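Local coordinates for protein transcriptional regulator (Streptococcus pneumoniae, PDB 2GNP) that probably regulates transcription in response to a sugar-like effector bound by its putative sugar-binding domain, though its function has not been established, at residues M59-K67 against P88-I96; I76-Y87 against M109-T118. All coordinates share one frame; numbering follows the deposited sequence.

Contact 1: M59-K67 against P88-I96; sequences MKIGFSWGK and PLAGGPSHI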
HETATM    1  N   MSE A  59       8.255  13.794  11.398  1.00 16.83           N
HETATM    2  CA  MSE A  59       8.153  12.475  10.738  1.00 18.25           C
HETATM    3  C   MSE A  59       8.353  12.504   9.219  1.00 16.02           C
HETATM    4  O   MSE A  59       7.996  13.503   8.577  1.00 15.08           O
HETATM    5  CB  MSE A  59       6.815  11.888  11.069  1.00 18.57           C
HETATM    6  CG  MSE A  59       6.785  11.444  12.534  1.00 24.44           C
HETATM    7 SE   MSE A  59       5.279  10.365  12.624  0.75 27.18          SE
HETATM    8  CE  MSE A  59       5.558   9.532  14.376  1.00 27.36           C
ATOM      9  N   LYS A  60       8.950  11.407   8.688  1.00 14.29           N
ATOM     10  CA  LYS A  60       9.154  11.153   7.271  1.00 13.24           C
ATOM     11  C   LYS A  60       8.114  10.105   6.897  1.00 12.66           C
ATOM     12  O   LYS A  60       8.103   9.004   7.484  1.00 12.05           O
ATOM     13  CB  LYS A  60      10.580  10.642   7.043  1.00 15.90           C
ATOM     14  CG  LYS A  60      11.632  11.711   7.351  1.00 18.23           C
ATOM     15  CD  LYS A  60      13.024  11.171   7.104  1.00 27.06           C
ATOM     16  CE  LYS A  60      13.393  11.384   5.664  1.00 29.40           C
ATOM     17  NZ  LYS A  60      14.856  11.171   5.480  1.00 35.12           N
ATOM     18  N   ILE A  61       7.241  10.469   5.937  1.00 11.36           N
ATOM     19  CA  ILE A  61       6.089   9.647   5.646  1.00 11.48           C
ATOM     20  C   ILE A  61       6.076   9.323   4.147  1.00 11.77           C
ATOM     21  O   ILE A  61       6.095  10.253   3.332  1.00 11.70           O
ATOM     22  CB  ILE A  61       4.755  10.351   6.087  1.00 12.94           C
ATOM     23  CG1 ILE A  61       4.746  10.666   7.601  1.00 12.88           C
ATOM     24  CG2 ILE A  61       3.549   9.532   5.682  1.00 12.67           C
ATOM     25  CD1 ILE A  61       3.710  11.738   8.035  1.00 15.96           C
ATOM     26  N   GLY A  62       6.048   8.031   3.814  1.00 10.15           N
ATOM     27  CA  GLY A  62       5.958   7.571   2.385  1.00 10.22           C
ATOM     28  C   GLY A  62       4.530   7.206   1.977  1.00 11.14           C
ATOM     29  O   GLY A  62       3.807   6.624   2.760  1.00 11.64           O
ATOM     30  N   PHE A  63       4.134   7.548   0.741  1.00 11.49           N
ATOM     31  CA  PHE A  63       2.806   7.143   0.237  1.00 12.95           C
ATOM     32  C   PHE A  63       3.001   6.303  -1.013  1.00 14.64           C
ATOM     33  O   PHE A  63       3.931   6.591  -1.806  1.00 11.66           O
ATOM     34  CB  PHE A  63       1.995   8.366  -0.192  1.00 12.13           C
ATOM     35  CG  PHE A  63       0.986   8.780   0.847  1.00 12.33           C
ATOM     36  CD1 PHE A  63       1.429   9.239   2.066  1.00 15.26           C
ATOM     37  CD2 PHE A  63      -0.387   8.602   0.645  1.00 11.90           C
ATOM     38  CE1 PHE A  63       0.511   9.590   3.063  1.00 13.14           C
ATOM     39  CE2 PHE A  63      -1.332   8.939   1.656  1.00 17.56           C
ATOM     40  CZ  PHE A  63      -0.863   9.440   2.847  1.00 15.42           C
ATOM     41  N   SER A  64       2.105   5.330  -1.219  1.00 14.21           N
ATOM     42  CA  SER A  64       1.950   4.721  -2.557  1.00 16.05           C
ATOM     43  C   SER A  64       0.773   5.441  -3.277  1.00 17.25           C
ATOM     44  O   SER A  64       0.556   6.665  -3.149  1.00 15.11           O
ATOM     45  CB  SER A  64       1.810   3.188  -2.487  1.00 17.65           C
ATOM     46  OG  SER A  64       1.981   2.600  -3.742  1.00 22.55           O
ATOM     47  N   TRP A  65       0.031   4.677  -4.076  1.00 18.46           N
ATOM     48  CA  TRP A  65      -0.844   5.252  -5.077  1.00 19.33           C
ATOM     49  C   TRP A  65      -2.227   4.596  -4.897  1.00 18.78           C
ATOM     50  O   TRP A  65      -2.368   3.613  -4.164  1.00 17.16           O
ATOM     51  CB  TRP A  65      -0.250   4.985  -6.504  1.00 20.90           C
ATOM     52  CG  TRP A  65      -0.195   3.496  -6.882  1.00 22.96           C
ATOM     53  CD1 TRP A  65       0.739   2.560  -6.534  1.00 26.97           C
ATOM     54  CD2 TRP A  65      -1.173   2.813  -7.654  1.00 27.52           C
ATOM     55  NE1 TRP A  65       0.389   1.320  -7.043  1.00 28.96           N
ATOM     56  CE2 TRP A  65      -0.782   1.461  -7.746  1.00 28.33           C
ATOM     57  CE3 TRP A  65      -2.342   3.219  -8.285  1.00 25.78           C
ATOM     58  CZ2 TRP A  65      -1.531   0.515  -8.451  1.00 28.66           C
ATOM     59  CZ3 TRP A  65      -3.095   2.285  -8.989  1.00 27.93           C
ATOM     60  CH2 TRP A  65      -2.678   0.952  -9.078  1.00 26.58           C
ATOM     61  N   GLY A  66      -3.248   5.165  -5.529  1.00 19.49           N
ATOM     62  CA  GLY A  66      -4.546   4.493  -5.574  1.00 19.41           C
ATOM     63  C   GLY A  66      -5.771   5.003  -4.879  1.00 20.20           C
ATOM     64  O   GLY A  66      -5.743   5.981  -4.098  1.00 18.28           O
ATOM     65  N   LYS A  67      -6.895   4.326  -5.188  1.00 21.66           N
ATOM     66  CA  LYS A  67      -8.218   4.763  -4.688  1.00 20.61           C
ATOM     67  C   LYS A  67      -8.376   4.770  -3.189  1.00 19.46           C
ATOM     68  O   LYS A  67      -8.880   5.740  -2.647  1.00 19.77           O
ATOM     69  CB  LYS A  67      -9.384   3.954  -5.311  1.00 21.86           C
ATOM     70  CG  LYS A  67     -10.800   4.379  -4.829  1.00 22.76           C
ATOM     71  CD  LYS A  67     -11.876   3.411  -5.440  1.00 23.84           C
ATOM     72  CE  LYS A  67     -13.314   3.778  -5.087  1.00 27.29           C
ATOM     73  NZ  LYS A  67     -13.678   3.543  -3.659  1.00 30.20           N
ATOM     74  N   PRO A  88       7.390   9.720  -2.091  1.00 11.47           N
ATOM     75  CA  PRO A  88       6.736   8.638  -2.843  1.00 11.34           C
ATOM     76  C   PRO A  88       7.444   7.330  -2.548  1.00 11.82           C
ATOM     77  O   PRO A  88       8.696   7.292  -2.505  1.00 12.97           O
ATOM     78  CB  PRO A  88       6.967   9.046  -4.331  1.00 11.65           C
ATOM     79  CG  PRO A  88       8.357   9.816  -4.322  1.00 11.78           C
ATOM     80  CD  PRO A  88       8.347  10.506  -2.866  1.00 10.68           C
ATOM     81  N   LEU A  89       6.659   6.276  -2.346  1.00 11.73           N
ATOM     82  CA  LEU A  89       7.197   4.916  -2.194  1.00 11.92           C
ATOM     83  C   LEU A  89       7.369   4.261  -3.585  1.00 12.75           C
ATOM     84  O   LEU A  89       8.194   3.335  -3.756  1.00 12.00           O
ATOM     85  CB  LEU A  89       6.298   4.040  -1.356  1.00  9.82           C
ATOM     86  CG  LEU A  89       6.194   4.529   0.118  1.00  9.59           C
ATOM     87  CD1 LEU A  89       5.016   3.738   0.697  1.00 13.21           C
ATOM     88  CD2 LEU A  89       7.533   4.285   0.873  1.00 12.65           C
ATOM     89  N   ALA A  90       6.576   4.703  -4.525  1.00 12.70           N
ATOM     90  CA  ALA A  90       6.493   4.112  -5.845  1.00 14.94           C
ATOM     91  C   ALA A  90       5.546   4.998  -6.663  1.00 17.88           C
ATOM     92  O   ALA A  90       4.564   5.543  -6.112  1.00 19.12           O
ATOM     93  CB  ALA A  90       5.934   2.679  -5.740  1.00 14.18           C
ATOM     94  N   GLY A  91       5.835   5.093  -7.954  1.00 18.48           N
ATOM     95  CA  GLY A  91       4.934   5.781  -8.878  1.00 22.90           C
ATOM     96  C   GLY A  91       3.864   4.742  -9.197  1.00 25.24           C
ATOM     97  O   GLY A  91       4.069   3.527  -9.049  1.00 27.09           O
ATOM     98  N   GLY A  92       2.699   5.172  -9.603  1.00 28.43           N
ATOM     99  CA  GLY A  92       1.751   4.134  -9.952  1.00 28.67           C
ATOM    100  C   GLY A  92       1.925   3.826 -11.413  1.00 29.95           C
ATOM    101  O   GLY A  92       2.862   4.300 -12.047  1.00 30.31           O
ATOM    102  N   PRO A  93       1.001   3.049 -11.977  1.00 30.44           N
ATOM    103  CA  PRO A  93       1.018   2.911 -13.429  1.00 31.68           C
ATOM    104  C   PRO A  93       0.425   4.146 -14.137  1.00 33.01           C
ATOM    105  O   PRO A  93       0.003   5.097 -13.494  1.00 32.92           O
ATOM    106  CB  PRO A  93       0.165   1.657 -13.672  1.00 31.89           C
ATOM    107  CG  PRO A  93      -0.758   1.628 -12.565  1.00 30.95           C
ATOM    108  CD  PRO A  93      -0.098   2.292 -11.361  1.00 31.40           C
ATOM    109  N   SER A  94       0.396   4.086 -15.462  1.00 35.04           N
ATOM    110  CA  SER A  94       0.239   5.254 -16.337  1.00 37.11           C
ATOM    111  C   SER A  94      -1.157   5.906 -16.467  1.00 38.09           C
ATOM    112  O   SER A  94      -1.244   7.132 -16.615  1.00 38.84           O
ATOM    113  CB  SER A  94       0.750   4.885 -17.729  1.00 37.73           C
ATOM    114  OG  SER A  94       0.793   3.460 -17.895  1.00 39.76           O
ATOM    115  N   HIS A  95      -2.234   5.120 -16.448  1.00 38.54           N
ATOM    116  CA  HIS A  95      -3.556   5.678 -16.778  1.00 38.62           C
ATOM    117  C   HIS A  95      -4.580   5.678 -15.640  1.00 39.15           C
ATOM    118  O   HIS A  95      -5.805   5.565 -15.861  1.00 39.38           O
ATOM    119  CB  HIS A  95      -4.136   5.012 -18.033  1.00 39.20           C
ATOM    120  CG  HIS A  95      -3.379   5.328 -19.287  1.00 39.01           C
ATOM    121  ND1 HIS A  95      -2.621   4.386 -19.958  1.00 41.50           N
ATOM    122  CD2 HIS A  95      -3.266   6.475 -19.997  1.00 39.15           C
ATOM    123  CE1 HIS A  95      -2.065   4.946 -21.020  1.00 39.58           C
ATOM    124  NE2 HIS A  95      -2.439   6.213 -21.065  1.00 40.76           N
ATOM    125  N   ILE A  96      -4.090   5.817 -14.416  1.00 38.73           N
ATOM    126  CA  ILE A  96      -4.999   5.920 -13.271  1.00 38.36           C
ATOM    127  C   ILE A  96      -5.487   7.367 -13.107  1.00 37.33           C
ATOM    128  O   ILE A  96      -4.918   8.285 -13.705  1.00 36.36           O
ATOM    129  CB  ILE A  96      -4.373   5.323 -11.979  1.00 38.93           C
ATOM    130  CG1 ILE A  96      -3.215   6.186 -11.474  1.00 39.16           C
ATOM    131  CG2 ILE A  96      -3.918   3.858 -12.242  1.00 38.03           C
ATOM    132  CD1 ILE A  96      -2.805   5.869 -10.049  1.00 39.45           C
TER
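W65 lies against the loop that follows strand 85-88, and its indole can be followed outward atom by atom. CB starts near G92 CA, and CG closes to 3.7 Å from that same carbon. Chi1 of 65° puts CG between the backbone N and the carbonyl carbon, and chi2 of -81° turns a ring face to G92 and P93. CA of G92 sits over the five-membered ring, 17° off its normal, in a CH-pi contact; having no side chain, G92 can bring its CA this close. Further out P93 takes over the same face: its CD stands 3.5 Å from the centroid of the six-membered ring, almost on the normal. I96 arrives obliquely at the benzo side, where its CD1 comes to 3.2 Å from W65 CE3, a tight approach, and its CG2 meets CZ3. At the tip, W65 CZ2 and CH2 both lie 3.7 Å from P93 CD.

At the start of the loop the two segments still pair as parallel strands, F63 bridging P88. The amide of L89 gives a nearly straight hydrogen bond to the carbonyl of F63, N to O 2.8 Å. The L89 side chain then folds over the backbone there, L89 CG lying 3.7 Å from G62 C.

The contact continues the carboxy-terminal ends of strands 60-63 and 85-88 in a Rossmann-like sheet. L89 also leans on A154 and V156 of strand 153-160, whereas F63 and P88 pack against helix 102-113.

Contact 2: I76-Y87 against M109-T118; sequences IHSKSVRNVHFY and MSRKFHGECT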
ATOM      1  N   ILE A  76      -9.214  13.136   5.712  1.00 16.21           N
ATOM      2  CA  ILE A  76      -8.410  13.384   6.875  1.00 16.39           C
ATOM      3  C   ILE A  76      -8.420  14.868   7.271  1.00 17.51           C
ATOM      4  O   ILE A  76      -8.385  15.754   6.380  1.00 18.32           O
ATOM      5  CB  ILE A  76      -6.948  12.859   6.654  1.00 14.37           C
ATOM      6  CG1 ILE A  76      -6.185  12.790   7.980  1.00 18.52           C
ATOM      7  CG2 ILE A  76      -6.205  13.733   5.621  1.00 16.55           C
ATOM      8  CD1 ILE A  76      -4.865  11.981   7.847  1.00 17.43           C
ATOM      9  N   HIS A  77      -8.434  15.122   8.588  1.00 18.56           N
ATOM     10  CA  HIS A  77      -8.434  16.507   9.114  1.00 19.31           C
ATOM     11  C   HIS A  77      -7.035  17.039   9.232  1.00 19.41           C
ATOM     12  O   HIS A  77      -6.107  16.321   9.678  1.00 19.26           O
ATOM     13  CB  HIS A  77      -9.140  16.618  10.490  1.00 20.47           C
ATOM     14  CG  HIS A  77      -9.511  18.024  10.828  1.00 23.83           C
ATOM     15  ND1 HIS A  77      -8.668  18.882  11.515  1.00 27.92           N
ATOM     16  CD2 HIS A  77     -10.608  18.753  10.504  1.00 27.72           C
ATOM     17  CE1 HIS A  77      -9.234  20.075  11.597  1.00 25.00           C
ATOM     18  NE2 HIS A  77     -10.416  20.018  11.011  1.00 28.71           N
ATOM     19  N   SER A  78      -6.859  18.315   8.881  1.00 18.97           N
ATOM     20  CA  SER A  78      -5.553  18.984   9.067  1.00 19.96           C
ATOM     21  C   SER A  78      -5.060  18.942  10.523  1.00 19.96           C
ATOM     22  O   SER A  78      -5.851  18.774  11.471  1.00 19.63           O
ATOM     23  CB  SER A  78      -5.644  20.446   8.603  1.00 21.35           C
ATOM     24  OG  SER A  78      -6.498  21.157   9.499  1.00 23.79           O
ATOM     25  N   LYS A  79      -3.764  19.088  10.712  1.00 20.02           N
ATOM     26  CA  LYS A  79      -3.141  19.153  12.057  1.00 19.62           C
ATOM     27  C   LYS A  79      -1.882  19.979  12.007  1.00 19.26           C
ATOM     28  O   LYS A  79      -1.122  19.905  11.032  1.00 16.40           O
ATOM     29  CB  LYS A  79      -2.837  17.722  12.524  1.00 19.62           C
ATOM     30  CG  LYS A  79      -2.216  17.500  13.905  1.00 22.37           C
ATOM     31  CD  LYS A  79      -1.766  15.986  13.980  1.00 21.84           C
ATOM     32  CE  LYS A  79      -1.626  15.492  15.398  1.00 27.05           C
ATOM     33  NZ  LYS A  79      -1.269  14.031  15.407  1.00 20.24           N
ATOM     34  N   SER A  80      -1.640  20.824  13.022  1.00 18.56           N
ATOM     35  CA  SER A  80      -0.447  21.670  12.985  1.00 20.16           C
ATOM     36  C   SER A  80       0.821  20.980  13.453  1.00 19.79           C
ATOM     37  O   SER A  80       1.193  21.093  14.634  1.00 21.89           O
ATOM     38  CB  SER A  80      -0.614  22.994  13.784  1.00 21.45           C
ATOM     39  OG  SER A  80      -1.767  23.698  13.305  1.00 20.22           O
ATOM     40  N   VAL A  81       1.511  20.290  12.540  1.00 19.52           N
ATOM     41  CA  VAL A  81       2.764  19.629  12.900  1.00 19.13           C
ATOM     42  C   VAL A  81       3.921  20.350  12.204  1.00 20.18           C
ATOM     43  O   VAL A  81       3.698  21.021  11.188  1.00 20.63           O
ATOM     44  CB  VAL A  81       2.685  18.096  12.535  1.00 18.68           C
ATOM     45  CG1 VAL A  81       1.834  17.303  13.515  1.00 20.84           C
ATOM     46  CG2 VAL A  81       2.034  17.929  11.119  1.00 17.14           C
ATOM     47  N   ARG A  82       5.116  20.267  12.763  1.00 19.33           N
ATOM     48  CA  ARG A  82       6.312  20.931  12.271  1.00 20.51           C
ATOM     49  C   ARG A  82       7.188  19.868  11.628  1.00 18.93           C
ATOM     50  O   ARG A  82       7.286  18.721  12.129  1.00 18.63           O
ATOM     51  CB  ARG A  82       7.168  21.490  13.418  1.00 20.68           C
ATOM     52  CG  ARG A  82       6.631  22.590  14.321  1.00 25.15           C
ATOM     53  CD  ARG A  82       7.425  22.479  15.641  1.00 32.60           C
ATOM     54  NE  ARG A  82       7.958  23.729  16.196  1.00 40.45           N
ATOM     55  CZ  ARG A  82       7.279  24.548  17.004  1.00 42.50           C
ATOM     56  NH1 ARG A  82       6.031  24.237  17.327  1.00 44.66           N
ATOM     57  NH2 ARG A  82       7.831  25.682  17.480  1.00 40.26           N
ATOM     58  N   ASN A  83       7.853  20.248  10.534  1.00 17.96           N
ATOM     59  CA  ASN A  83       9.019  19.525  10.019  1.00 17.48           C
ATOM     60  C   ASN A  83       8.660  18.095   9.554  1.00 16.93           C
ATOM     61  O   ASN A  83       9.503  17.161   9.673  1.00 17.48           O
ATOM     62  CB  ASN A  83      10.161  19.432  11.068  1.00 16.91           C
ATOM     63  CG  ASN A  83      11.490  19.006  10.470  1.00 20.58           C
ATOM     64  OD1 ASN A  83      11.810  19.306   9.287  1.00 28.01           O
ATOM     65  ND2 ASN A  83      12.295  18.313  11.278  1.00 24.71           N
ATOM     66  N   VAL A  84       7.442  17.955   9.008  1.00 16.46           N
ATOM     67  CA  VAL A  84       6.983  16.660   8.436  1.00 16.26           C
ATOM     68  C   VAL A  84       7.384  16.665   6.956  1.00 15.74           C
ATOM     69  O   VAL A  84       7.327  17.731   6.291  1.00 15.73           O
ATOM     70  CB  VAL A  84       5.462  16.473   8.555  1.00 16.46           C
ATOM     71  CG1 VAL A  84       4.964  15.185   7.870  1.00 15.32           C
ATOM     72  CG2 VAL A  84       5.065  16.404  10.055  1.00 15.87           C
ATOM     73  N   HIS A  85       7.782  15.492   6.452  1.00 14.57           N
ATOM     74  CA  HIS A  85       8.244  15.405   5.060  1.00 13.89           C
ATOM     75  C   HIS A  85       7.515  14.228   4.415  1.00 13.45           C
ATOM     76  O   HIS A  85       7.445  13.156   5.046  1.00 13.13           O
ATOM     77  CB  HIS A  85       9.752  15.120   4.995  1.00 15.86           C
ATOM     78  CG  HIS A  85      10.579  16.164   5.685  1.00 17.35           C
ATOM     79  ND1 HIS A  85      11.324  17.092   4.994  1.00 21.38           N
ATOM     80  CD2 HIS A  85      10.747  16.440   7.004  1.00 20.86           C
ATOM     81  CE1 HIS A  85      11.930  17.896   5.855  1.00 19.92           C
ATOM     82  NE2 HIS A  85      11.585  17.529   7.082  1.00 21.03           N
ATOM     83  N   PHE A  86       6.990  14.409   3.195  1.00 11.67           N
ATOM     84  CA  PHE A  86       6.254  13.344   2.474  1.00 10.20           C
ATOM     85  C   PHE A  86       7.093  12.927   1.261  1.00 11.33           C
ATOM     86  O   PHE A  86       7.632  13.786   0.572  1.00 11.86           O
ATOM     87  CB  PHE A  86       4.911  13.938   1.960  1.00 11.41           C
ATOM     88  CG  PHE A  86       3.921  14.174   3.094  1.00 11.06           C
ATOM     89  CD1 PHE A  86       3.683  15.470   3.588  1.00 10.34           C
ATOM     90  CD2 PHE A  86       3.335  13.090   3.742  1.00 11.02           C
ATOM     91  CE1 PHE A  86       2.865  15.632   4.701  1.00 13.58           C
ATOM     92  CE2 PHE A  86       2.424  13.250   4.789  1.00 11.66           C
ATOM     93  CZ  PHE A  86       2.196  14.530   5.272  1.00 12.43           C
ATOM     94  N   TYR A  87       7.111  11.617   0.997  1.00 10.63           N
ATOM     95  CA  TYR A  87       7.952  10.990  -0.057  1.00 11.40           C
ATOM     96  C   TYR A  87       7.050   9.998  -0.808  1.00 10.93           C
ATOM     97  O   TYR A  87       6.072   9.493  -0.256  1.00 11.78           O
ATOM     98  CB  TYR A  87       9.112  10.197   0.551  1.00 12.27           C
ATOM     99  CG  TYR A  87      10.012  11.053   1.399  1.00 12.44           C
ATOM    100  CD1 TYR A  87       9.732  11.178   2.751  1.00 11.23           C
ATOM    101  CD2 TYR A  87      11.106  11.730   0.849  1.00 11.93           C
ATOM    102  CE1 TYR A  87      10.542  12.000   3.587  1.00 14.56           C
ATOM    103  CE2 TYR A  87      11.930  12.537   1.668  1.00 14.61           C
ATOM    104  CZ  TYR A  87      11.597  12.656   3.032  1.00 14.02           C
ATOM    105  OH  TYR A  87      12.387  13.463   3.837  1.00 19.16           O
HETATM  106  N   MSE A 109      -1.704  15.829   0.913  1.00 12.13           N
HETATM  107  CA  MSE A 109      -1.287  15.640   2.322  1.00 12.61           C
HETATM  108  C   MSE A 109      -0.455  16.849   2.781  1.00 14.24           C
HETATM  109  O   MSE A 109      -0.578  17.310   3.927  1.00 13.50           O
HETATM  110  CB  MSE A 109      -0.511  14.323   2.489  1.00 14.55           C
HETATM  111  CG  MSE A 109      -1.380  13.092   2.336  1.00 14.00           C
HETATM  112 SE   MSE A 109      -2.551  12.933   3.973  0.75 15.81          SE
HETATM  113  CE  MSE A 109      -1.150  12.572   5.331  1.00 18.43           C
ATOM    114  N   SER A 110       0.407  17.362   1.886  1.00 13.69           N
ATOM    115  CA  SER A 110       1.218  18.532   2.202  1.00 14.74           C
ATOM    116  C   SER A 110       0.350  19.724   2.615  1.00 16.06           C
ATOM    117  O   SER A 110       0.767  20.482   3.526  1.00 15.72           O
ATOM    118  CB  SER A 110       2.176  18.913   1.040  1.00 15.32           C
ATOM    119  OG  SER A 110       1.482  19.670   0.058  1.00 17.90           O
ATOM    120  N   ARG A 111      -0.821  19.881   1.974  1.00 15.37           N
ATOM    121  CA  ARG A 111      -1.765  20.949   2.298  1.00 16.48           C
ATOM    122  C   ARG A 111      -2.324  20.819   3.704  1.00 17.36           C
ATOM    123  O   ARG A 111      -2.537  21.840   4.381  1.00 18.43           O
ATOM    124  CB  ARG A 111      -2.899  21.009   1.273  1.00 17.68           C
ATOM    125  CG  ARG A 111      -2.424  21.371  -0.130  1.00 17.94           C
ATOM    126  CD  ARG A 111      -3.643  21.490  -1.049  1.00 20.61           C
ATOM    127  NE  ARG A 111      -4.420  22.677  -0.700  1.00 29.36           N
ATOM    128  CZ  ARG A 111      -5.698  22.874  -1.049  1.00 33.00           C
ATOM    129  NH1 ARG A 111      -6.375  21.939  -1.718  1.00 35.89           N
ATOM    130  NH2 ARG A 111      -6.306  24.000  -0.694  1.00 33.65           N
ATOM    131  N   LYS A 112      -2.561  19.579   4.130  1.00 15.14           N
ATOM    132  CA  LYS A 112      -3.242  19.348   5.395  1.00 17.26           C
ATOM    133  C   LYS A 112      -2.273  19.301   6.567  1.00 16.70           C
ATOM    134  O   LYS A 112      -2.658  19.565   7.690  1.00 18.20           O
ATOM    135  CB  LYS A 112      -4.094  18.099   5.309  1.00 16.61           C
ATOM    136  CG  LYS A 112      -5.360  18.409   4.514  1.00 19.05           C
ATOM    137  CD  LYS A 112      -6.331  17.298   4.496  1.00 23.16           C
ATOM    138  CE  LYS A 112      -7.709  17.726   3.940  1.00 22.31           C
ATOM    139  NZ  LYS A 112      -8.455  16.472   3.686  1.00 21.83           N
ATOM    140  N   PHE A 113      -1.000  18.978   6.308  1.00 15.80           N
ATOM    141  CA  PHE A 113      -0.025  18.807   7.372  1.00 16.64           C
ATOM    142  C   PHE A 113       1.199  19.731   7.233  1.00 17.78           C
ATOM    143  O   PHE A 113       2.187  19.598   7.968  1.00 16.12           O
ATOM    144  CB  PHE A 113       0.383  17.316   7.456  1.00 18.28           C
ATOM    145  CG  PHE A 113      -0.757  16.441   7.873  1.00 17.69           C
ATOM    146  CD1 PHE A 113      -1.029  16.219   9.250  1.00 16.45           C
ATOM    147  CD2 PHE A 113      -1.585  15.860   6.920  1.00 13.71           C
ATOM    148  CE1 PHE A 113      -2.132  15.415   9.616  1.00 19.30           C
ATOM    149  CE2 PHE A 113      -2.694  15.103   7.242  1.00 14.66           C
ATOM    150  CZ  PHE A 113      -2.980  14.844   8.606  1.00 16.74           C
ATOM    151  N   HIS A 114       1.079  20.654   6.277  1.00 18.15           N
ATOM    152  CA  HIS A 114       2.071  21.634   5.914  1.00 18.57           C
ATOM    153  C   HIS A 114       3.434  21.017   5.829  1.00 17.92           C
ATOM    154  O   HIS A 114       4.389  21.488   6.431  1.00 19.01           O
ATOM    155  CB  HIS A 114       2.066  22.806   6.865  1.00 20.57           C
ATOM    156  CG  HIS A 114       0.954  23.748   6.582  1.00 21.57           C
ATOM    157  ND1 HIS A 114       1.059  24.758   5.641  1.00 28.37           N
ATOM    158  CD2 HIS A 114      -0.326  23.767   7.028  1.00 21.91           C
ATOM    159  CE1 HIS A 114      -0.095  25.401   5.568  1.00 26.34           C
ATOM    160  NE2 HIS A 114      -0.950  24.820   6.391  1.00 28.59           N
ATOM    161  N   GLY A 115       3.525  19.957   5.044  1.00 16.52           N
ATOM    162  CA  GLY A 115       4.821  19.264   4.960  1.00 17.51           C
ATOM    163  C   GLY A 115       5.591  19.620   3.691  1.00 16.26           C
ATOM    164  O   GLY A 115       5.044  20.178   2.714  1.00 17.25           O
ATOM    165  N   GLU A 116       6.864  19.245   3.691  1.00 14.65           N
ATOM    166  CA  GLU A 116       7.725  19.461   2.582  1.00 16.27           C
ATOM    167  C   GLU A 116       7.628  18.177   1.753  1.00 16.87           C
ATOM    168  O   GLU A 116       7.457  17.119   2.351  1.00 17.32           O
ATOM    169  CB  GLU A 116       9.123  19.718   3.128  1.00 17.23           C
ATOM    170  CG  GLU A 116       9.929  20.554   2.189  1.00 21.74           C
ATOM    171  CD  GLU A 116      11.392  20.820   2.645  1.00 18.37           C
ATOM    172  OE1 GLU A 116      11.701  20.849   3.887  1.00 24.46           O
ATOM    173  OE2 GLU A 116      12.174  21.037   1.723  1.00 22.08           O
ATOM    174  N   CYS A 117       7.707  18.273   0.417  1.00 14.10           N
ATOM    175  CA  CYS A 117       7.323  17.177  -0.523  1.00 14.39           C
ATOM    176  C   CYS A 117       8.498  16.844  -1.417  1.00 14.79           C
ATOM    177  O   CYS A 117       9.128  17.783  -1.982  1.00 12.65           O
ATOM    178  CB  CYS A 117       6.231  17.632  -1.501  1.00 14.24           C
ATOM    179  SG  CYS A 117       4.691  18.053  -0.652  1.00 17.87           S
ATOM    180  N   THR A 118       8.715  15.533  -1.604  1.00 13.50           N
ATOM    181  CA  THR A 118       9.565  14.996  -2.654  1.00 12.92           C
ATOM    182  C   THR A 118       8.603  14.237  -3.577  1.00 13.09           C
ATOM    183  O   THR A 118       7.682  13.558  -3.081  1.00 12.67           O
ATOM    184  CB  THR A 118      10.570  13.999  -2.005  1.00 13.44           C
ATOM    185  OG1 THR A 118      11.509  14.665  -1.138  1.00 15.01           O
ATOM    186  CG2 THR A 118      11.349  13.258  -3.059  1.00 14.16           C
TER
HETATM  187  O   HOH W   1       5.083  19.983   8.853  1.00 18.44           O
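Strand 85-88, helix 102-113 and strand 116-117 form a beta-alpha-beta unit, and F86 joins all three. M109 lies over one face of its ring: CB is 4.0 Å from the centroid, and the selenomethionine chain, bent at chi2 and chi3, brings CE to 3.7 Å from F86 CE2. F113 CB meets the ring edge in plane, at CZ.

The returning strand runs parallel to the first, bonded through E116 N to V84 O, F86 N to E116 O (2.9 Å) and T118 N to F86 O. Such a crossover is the repeating step of Rossmann-like folds, and here the axis of helix segment 109-113 runs nearly antiparallel to strand 85-87 (167°), closest approach 9.5 Å.

Loop 76-84 wraps the end of the helix. I76 CD1 reaches F113 CZ at 3.5 Å, while V81 CG2 comes in plane to the edge of that ring. K112 stretches back to I76, its NZ bonding the carbonyl O at 2.8 Å, in the carbonyl plane, with V73 O as a further acceptor. The helix-end carbonyl of K112 accepts from K79 N; water 1 accepts from V84 N, with V81 O and H114 O each 2.9 Å away as possible acceptors.

Overall arrangement
Contact 1 is largely buried, its centre about 8 Å from that of the chain, whereas the centre of contact 2 is about 19 Å away and that contact only partly buried. They meet in the same sheet: strand 85-88 takes strand 60-63 on one side and strand 116-117 on the other, and I61 probably hydrogen-bonds through both N and O to H85 and Y87. Helix 102-113 serves both, since M109 also touches F63. Contact 1 has one hydrogen bond across it and otherwise relies on apolar packing, of W65 and of L89. Contact 2, along strand 85-88 and the loop leading into it, has more extensive backbone pairing, a lysine grip and a water.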